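Local coordinates for thioesterase domain protein YiiD (Shewanella oneidensis, PDB 1T82), which is a dimeric protein of the hotdog superfamily, a putative thioesterase that may instead act as an acyltransferase on groups other than amino-acyl ones, at residues 20-25 and 34-39; 74-79 and 111-116. All coordinates share one frame; numbering follows the deposited sequence.

Contact 1. Residues 20-25 and 34-39; sequences QTWHST and IAPLSF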
loop_
_atom_site.group_PDB
_atom_site.type_symbol
_atom_site.label_atom_id
_atom_site.label_comp_id
_atom_site.label_asym_id
_atom_site.label_seq_id
_atom_site.Cartn_x
_atom_site.Cartn_y
_atom_site.Cartn_z
ATOM N N GLN B 20 10.185 16.007 -5.540
ATOM C CA GLN B 20 10.243 16.933 -4.415
ATOM C C GLN B 20 8.897 17.014 -3.701
ATOM O O GLN B 20 8.837 17.116 -2.472
ATOM C CB GLN B 20 10.655 18.321 -4.910
ATOM C CG GLN B 20 10.717 19.389 -3.834
ATOM C CD GLN B 20 11.560 18.973 -2.649
ATOM O OE1 GLN B 20 12.707 18.551 -2.802
ATOM N NE2 GLN B 20 10.996 19.095 -1.452
ATOM N N THR B 21 7.820 16.967 -4.477
ATOM C CA THR B 21 6.474 17.022 -3.918
ATOM C C THR B 21 6.255 15.799 -3.036
ATOM O O THR B 21 5.708 15.908 -1.941
ATOM C CB THR B 21 5.409 17.038 -5.031
ATOM O OG1 THR B 21 5.575 18.215 -5.834
ATOM C CG2 THR B 21 4.007 17.027 -4.433
ATOM N N TRP B 22 6.684 14.635 -3.514
ATOM C CA TRP B 22 6.522 13.412 -2.741
ATOM C C TRP B 22 7.287 13.437 -1.425
ATOM O O TRP B 22 6.705 13.285 -0.354
ATOM C CB TRP B 22 6.988 12.182 -3.529
ATOM C CG TRP B 22 6.088 11.742 -4.629
ATOM C CD1 TRP B 22 4.753 11.987 -4.751
ATOM C CD2 TRP B 22 6.446 10.898 -5.727
ATOM N NE1 TRP B 22 4.251 11.341 -5.861
ATOM C CE2 TRP B 22 5.271 10.666 -6.478
ATOM C CE3 TRP B 22 7.646 10.312 -6.148
ATOM C CZ2 TRP B 22 5.261 9.872 -7.628
ATOM C CZ3 TRP B 22 7.637 9.521 -7.293
ATOM C CH2 TRP B 22 6.449 9.309 -8.019
ATOM N N HIS B 23 8.598 13.625 -1.504
ATOM C CA HIS B 23 9.422 13.611 -0.300
ATOM C C HIS B 23 9.119 14.723 0.696
ATOM O O HIS B 23 9.338 14.551 1.891
ATOM C CB HIS B 23 10.904 13.644 -0.678
ATOM C CG HIS B 23 11.342 12.463 -1.489
ATOM N ND1 HIS B 23 12.640 12.295 -1.920
ATOM C CD2 HIS B 23 10.649 11.402 -1.965
ATOM C CE1 HIS B 23 12.728 11.182 -2.628
ATOM N NE2 HIS B 23 11.532 10.621 -2.671
ATOM N N SER B 24 8.614 15.853 0.215
ATOM C CA SER B 24 8.309 16.967 1.107
ATOM C C SER B 24 6.925 16.881 1.741
ATOM O O SER B 24 6.672 17.507 2.772
ATOM C CB SER B 24 8.436 18.301 0.364
ATOM O OG SER B 24 7.417 18.452 -0.610
ATOM N N THR B 25 6.024 16.117 1.141
ATOM C CA THR B 25 4.679 16.025 1.697
ATOM C C THR B 25 4.332 14.659 2.266
ATOM O O THR B 25 3.440 14.537 3.107
ATOM C CB THR B 25 3.620 16.379 0.638
ATOM O OG1 THR B 25 3.598 15.368 -0.379
ATOM C CG2 THR B 25 3.938 17.724 0.000
ATOM N N ILE B 34 11.470 6.497 -3.009
ATOM C CA ILE B 34 10.773 6.386 -4.286
ATOM C C ILE B 34 11.099 7.603 -5.141
ATOM O O ILE B 34 11.061 8.739 -4.664
ATOM C CB ILE B 34 9.249 6.302 -4.069
ATOM C CG1 ILE B 34 8.934 5.094 -3.182
ATOM C CG2 ILE B 34 8.526 6.205 -5.408
ATOM C CD1 ILE B 34 7.481 4.979 -2.768
ATOM N N ALA B 35 11.433 7.367 -6.404
ATOM C CA ALA B 35 11.763 8.467 -7.291
ATOM C C ALA B 35 11.434 8.147 -8.736
ATOM O O ALA B 35 11.514 7.000 -9.165
ATOM C CB ALA B 35 13.240 8.818 -7.164
ATOM N N PRO B 36 11.050 9.172 -9.510
ATOM C CA PRO B 36 10.710 8.990 -10.924
ATOM C C PRO B 36 11.956 8.650 -11.736
ATOM O O PRO B 36 13.062 9.083 -11.404
ATOM C CB PRO B 36 10.136 10.351 -11.324
ATOM C CG PRO B 36 9.612 10.901 -10.037
ATOM C CD PRO B 36 10.695 10.527 -9.061
ATOM N N LEU B 37 11.771 7.867 -12.791
ATOM C CA LEU B 37 12.873 7.486 -13.669
ATOM C C LEU B 37 12.785 8.238 -14.992
ATOM O O LEU B 37 13.785 8.751 -15.492
ATOM C CB LEU B 37 12.845 5.980 -13.955
ATOM C CG LEU B 37 13.281 5.020 -12.846
ATOM C CD1 LEU B 37 13.042 3.579 -13.284
ATOM C CD2 LEU B 37 14.750 5.243 -12.534
ATOM N N SER B 38 11.583 8.310 -15.553
ATOM C CA SER B 38 11.397 8.978 -16.831
ATOM C C SER B 38 9.933 9.184 -17.177
ATOM O O SER B 38 9.053 8.518 -16.632
ATOM C CB SER B 38 12.055 8.150 -17.935
ATOM O OG SER B 38 11.500 6.842 -17.963
ATOM N N PHE B 39 9.680 10.106 -18.097
ATOM C CA PHE B 39 8.324 10.395 -18.543
ATOM C C PHE B 39 8.377 10.822 -20.003
ATOM O O PHE B 39 8.683 11.974 -20.314
ATOM C CB PHE B 39 7.699 11.505 -17.690
ATOM C CG PHE B 39 6.309 11.899 -18.123
ATOM C CD1 PHE B 39 5.327 10.935 -18.335
ATOM C CD2 PHE B 39 5.981 13.238 -18.314
ATOM C CE1 PHE B 39 4.040 11.298 -18.730
ATOM C CE2 PHE B 39 4.698 13.613 -18.707
ATOM C CZ PHE B 39 3.725 12.641 -18.918
#

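Contact 2. Residues 74-79 and 111-116; sequences WGMVWL and VRWPDT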
loop_
_atom_site.group_PDB
_atom_site.type_symbol
_atom_site.label_atom_id
_atom_site.label_comp_id
_atom_site.label_asym_id
_atom_site.label_seq_id
_atom_site.Cartn_x
_atom_site.Cartn_y
_atom_site.Cartn_z
ATOM N N TRP B 74 -0.740 8.118 -8.941
ATOM C CA TRP B 74 -1.010 9.467 -8.457
ATOM C C TRP B 74 -0.121 10.448 -9.226
ATOM O O TRP B 74 -0.585 11.492 -9.696
ATOM C CB TRP B 74 -0.694 9.547 -6.955
ATOM C CG TRP B 74 -1.071 10.851 -6.305
ATOM C CD1 TRP B 74 -2.236 11.137 -5.655
ATOM C CD2 TRP B 74 -0.274 12.038 -6.245
ATOM N NE1 TRP B 74 -2.213 12.434 -5.189
ATOM C CE2 TRP B 74 -1.020 13.009 -5.540
ATOM C CE3 TRP B 74 1.000 12.378 -6.720
ATOM C CZ2 TRP B 74 -0.534 14.300 -5.297
ATOM C CZ3 TRP B 74 1.484 13.660 -6.479
ATOM C CH2 TRP B 74 0.716 14.605 -5.773
ATOM N N GLY B 75 1.156 10.093 -9.358
ATOM C CA GLY B 75 2.105 10.941 -10.061
ATOM C C GLY B 75 1.733 11.200 -11.505
ATOM O O GLY B 75 1.969 12.293 -12.028
HETATM N N MSE B 76 1.157 10.200 -12.165
HETATM C CA MSE B 76 0.756 10.378 -13.552
HETATM C C MSE B 76 -0.377 11.395 -13.644
HETATM O O MSE B 76 -0.361 12.258 -14.520
HETATM C CB MSE B 76 0.315 9.051 -14.176
HETATM C CG MSE B 76 -0.179 9.197 -15.615
HETATM SE SE MSE B 76 1.122 10.032 -16.787
HETATM C CE MSE B 76 1.838 8.434 -17.613
ATOM N N VAL B 77 -1.360 11.300 -12.751
ATOM C CA VAL B 77 -2.462 12.255 -12.791
ATOM C C VAL B 77 -1.913 13.650 -12.531
ATOM O O VAL B 77 -2.290 14.615 -13.200
ATOM C CB VAL B 77 -3.540 11.956 -11.731
ATOM C CG1 VAL B 77 -4.694 12.953 -11.876
ATOM C CG2 VAL B 77 -4.047 10.533 -11.890
ATOM N N TRP B 78 -1.023 13.747 -11.551
ATOM C CA TRP B 78 -0.405 15.020 -11.194
ATOM C C TRP B 78 0.300 15.627 -12.408
ATOM O O TRP B 78 0.128 16.809 -12.710
ATOM C CB TRP B 78 0.601 14.799 -10.062
ATOM C CG TRP B 78 1.233 16.047 -9.537
ATOM C CD1 TRP B 78 0.750 16.862 -8.558
ATOM C CD2 TRP B 78 2.485 16.608 -9.947
ATOM N NE1 TRP B 78 1.629 17.897 -8.325
ATOM C CE2 TRP B 78 2.701 17.763 -9.165
ATOM C CE3 TRP B 78 3.445 16.245 -10.899
ATOM C CZ2 TRP B 78 3.843 18.559 -9.306
ATOM C CZ3 TRP B 78 4.579 17.035 -11.040
ATOM C CH2 TRP B 78 4.767 18.178 -10.246
ATOM N N LEU B 79 1.091 14.814 -13.102
ATOM C CA LEU B 79 1.822 15.270 -14.281
ATOM C C LEU B 79 0.894 15.792 -15.361
ATOM O O LEU B 79 1.142 16.849 -15.943
ATOM C CB LEU B 79 2.670 14.132 -14.856
ATOM C CG LEU B 79 3.960 13.789 -14.103
ATOM C CD1 LEU B 79 4.502 12.457 -14.586
ATOM C CD2 LEU B 79 4.985 14.896 -14.320
ATOM N N VAL B 111 3.284 3.236 -15.860
ATOM C CA VAL B 111 1.887 3.579 -16.091
ATOM C C VAL B 111 1.822 4.378 -17.392
ATOM O O VAL B 111 2.664 5.246 -17.647
ATOM C CB VAL B 111 1.277 4.406 -14.919
ATOM C CG1 VAL B 111 2.011 5.728 -14.753
ATOM C CG2 VAL B 111 -0.208 4.638 -15.168
ATOM N N ARG B 112 0.841 4.049 -18.227
ATOM C CA ARG B 112 0.646 4.724 -19.505
ATOM C C ARG B 112 -0.662 5.499 -19.456
ATOM O O ARG B 112 -1.686 4.973 -19.033
ATOM C CB ARG B 112 0.607 3.706 -20.653
ATOM C CG ARG B 112 0.424 4.344 -22.034
ATOM C CD ARG B 112 0.637 3.342 -23.169
ATOM N NE ARG B 112 2.016 2.868 -23.247
ATOM C CZ ARG B 112 3.054 3.618 -23.607
ATOM N NH1 ARG B 112 2.882 4.893 -23.930
ATOM N NH2 ARG B 112 4.270 3.089 -23.647
ATOM N N TRP B 113 -0.620 6.753 -19.888
ATOM C CA TRP B 113 -1.797 7.607 -19.882
ATOM C C TRP B 113 -2.846 7.131 -20.894
ATOM O O TRP B 113 -2.544 6.959 -22.075
ATOM C CB TRP B 113 -1.377 9.047 -20.198
ATOM C CG TRP B 113 -2.476 10.046 -20.064
ATOM C CD1 TRP B 113 -2.972 10.859 -21.049
ATOM C CD2 TRP B 113 -3.212 10.361 -18.877
ATOM N NE1 TRP B 113 -3.967 11.659 -20.547
ATOM C CE2 TRP B 113 -4.138 11.374 -19.216
ATOM C CE3 TRP B 113 -3.180 9.885 -17.558
ATOM C CZ2 TRP B 113 -5.025 11.921 -18.284
ATOM C CZ3 TRP B 113 -4.063 10.432 -16.629
ATOM C CH2 TRP B 113 -4.975 11.441 -16.999
ATOM N N PRO B 114 -4.089 6.904 -20.436
ATOM C CA PRO B 114 -5.185 6.446 -21.298
ATOM C C PRO B 114 -5.945 7.583 -21.987
ATOM O O PRO B 114 -7.065 7.390 -22.457
ATOM C CB PRO B 114 -6.067 5.668 -20.331
ATOM C CG PRO B 114 -5.956 6.488 -19.085
ATOM C CD PRO B 114 -4.467 6.793 -19.014
ATOM N N ASP B 115 -5.330 8.761 -22.039
ATOM C CA ASP B 115 -5.937 9.936 -22.668
ATOM C C ASP B 115 -7.278 10.320 -22.050
ATOM O O ASP B 115 -8.239 10.622 -22.761
ATOM C CB ASP B 115 -6.140 9.715 -24.169
ATOM C CG ASP B 115 -4.842 9.502 -24.913
ATOM O OD1 ASP B 115 -3.793 10.009 -24.457
ATOM O OD2 ASP B 115 -4.877 8.839 -25.970
ATOM N N THR B 116 -7.333 10.319 -20.725
ATOM C CA THR B 116 -8.548 10.664 -20.004
ATOM C C THR B 116 -8.876 12.139 -20.196
ATOM O O THR B 116 -7.984 12.986 -20.234
ATOM C CB THR B 116 -8.381 10.386 -18.505
ATOM O OG1 THR B 116 -7.819 9.082 -18.332
ATOM C CG2 THR B 116 -9.726 10.450 -17.792
#

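Contact 1. Residues 20-25 and 34-39
A histidine side chain donates to a main-chain carbonyl just where a strand is about to begin: NE2 of His-23 gives its hydrogen to O of Ile-34 at 2.8 Å. The bond is moderately straight, with an N-H...O angle of 153°, and the acceptor lies near the edge of the imidazole but tilted some 17° out of its plane. His-23 does not point at the strand directly from the helix. With CG beside the backbone N and anti to the carbonyl carbon (chi1 -61°), its ring swings across until the far nitrogen reaches Ile-34. The bond requires a form of the imidazole with hydrogen on NE2; separately, this grip on NE2 should limit flipping of the ring.

Next to this polar link, Trp-22 supplies the apolar half. Its indole leaves the helix toward 34-39, and the six-membered ring leads, so that CZ3 does most of the touching. Pro-36 passes it with its own ring running in the opposite sense, CG lying 3.7 Å from CZ3 of Trp-22. The branch methyl CG2 of Ile-34 comes to 3.9 Å from the same CZ3, and the approach is oblique in both cases. Ala-35 adds only its CA, near the indole plane at the edge, while its methyl is directed away from the helix. Leu-71 of the helix 62-84 and Val-46 of the strand 43-47 also touch both Trp-22 and Ile-34.

One turn of the helix 12-25 meets the strand 35-40, outermost within this chain, through this bond and the indole, with Leu-15 and Arg-19 also reaching Pro-36. The strand pairs antiparallel with 43-47, and Leu-37 and Ser-38 opposite Ser-45 form a classic beta bulge, all within a hotdog fold, whose antiparallel sheet wraps a long central helix.

Contact 2. Residues 74-79 and 111-116
Met-76, present as selenomethionine, crosses two side chains at a slant, and its bent chain sends different atoms to each. CG stands anti to the backbone N (chi1 177°), which sends the chain toward residues 111-113; the bends that follow turn its end along the strand backbone. Val-111 leaves its backbone toward the helix, and its CG1, set between its own backbone N and carbonyl carbon, lies 3.8 Å from CB of Met-76. CG of Met-76 meets CE3 of Trp-113 at 3.6 Å, approaching the indole obliquely. SE of Met-76 is farther off, 5.4 Å from the centroid of the six-membered ring of Trp-113 and 54° from its normal, an oblique Met-aromatic contact.

This is the long helix 62-84 of the hotdog fold lying against the sheet, here at the end of the strand 108-112. Val-129 of the next strand also touches Trp-113. One indole face is overlaid by its own chain, with CD of Pro-114 and the backbone N atoms of Asp-115 and Thr-116 toward the rim. The methyl CE of Met-76 sits 3.3 Å from O of Val-111, a close van der Waals approach rather than a hydrogen bond.

Contact 2 lies on the helix 62-84; contact 1 lies beside it, and Trp-22 and Ile-34 both touch its Leu-71. The centres are about 14 Å apart. Contact 1 places Trp-22 so that its NE1 lies 3.5 Å from CE3 of Trp-74, the two rings meeting with planes at about 50°. Phe-39, at the far end of 34-39 from Ile-34, reaches contact 2, its CE1 being 3.7 Å from SE of Met-76, while Leu-79 packs against the same phenyl ring. The strands 35-40 and 108-112 belong to one antiparallel sheet, with 43-47 between them. Contact 1 thus joins the N-terminal helix to the first strand, and contact 2 sets the core helix on the sheet; no active site is defined here.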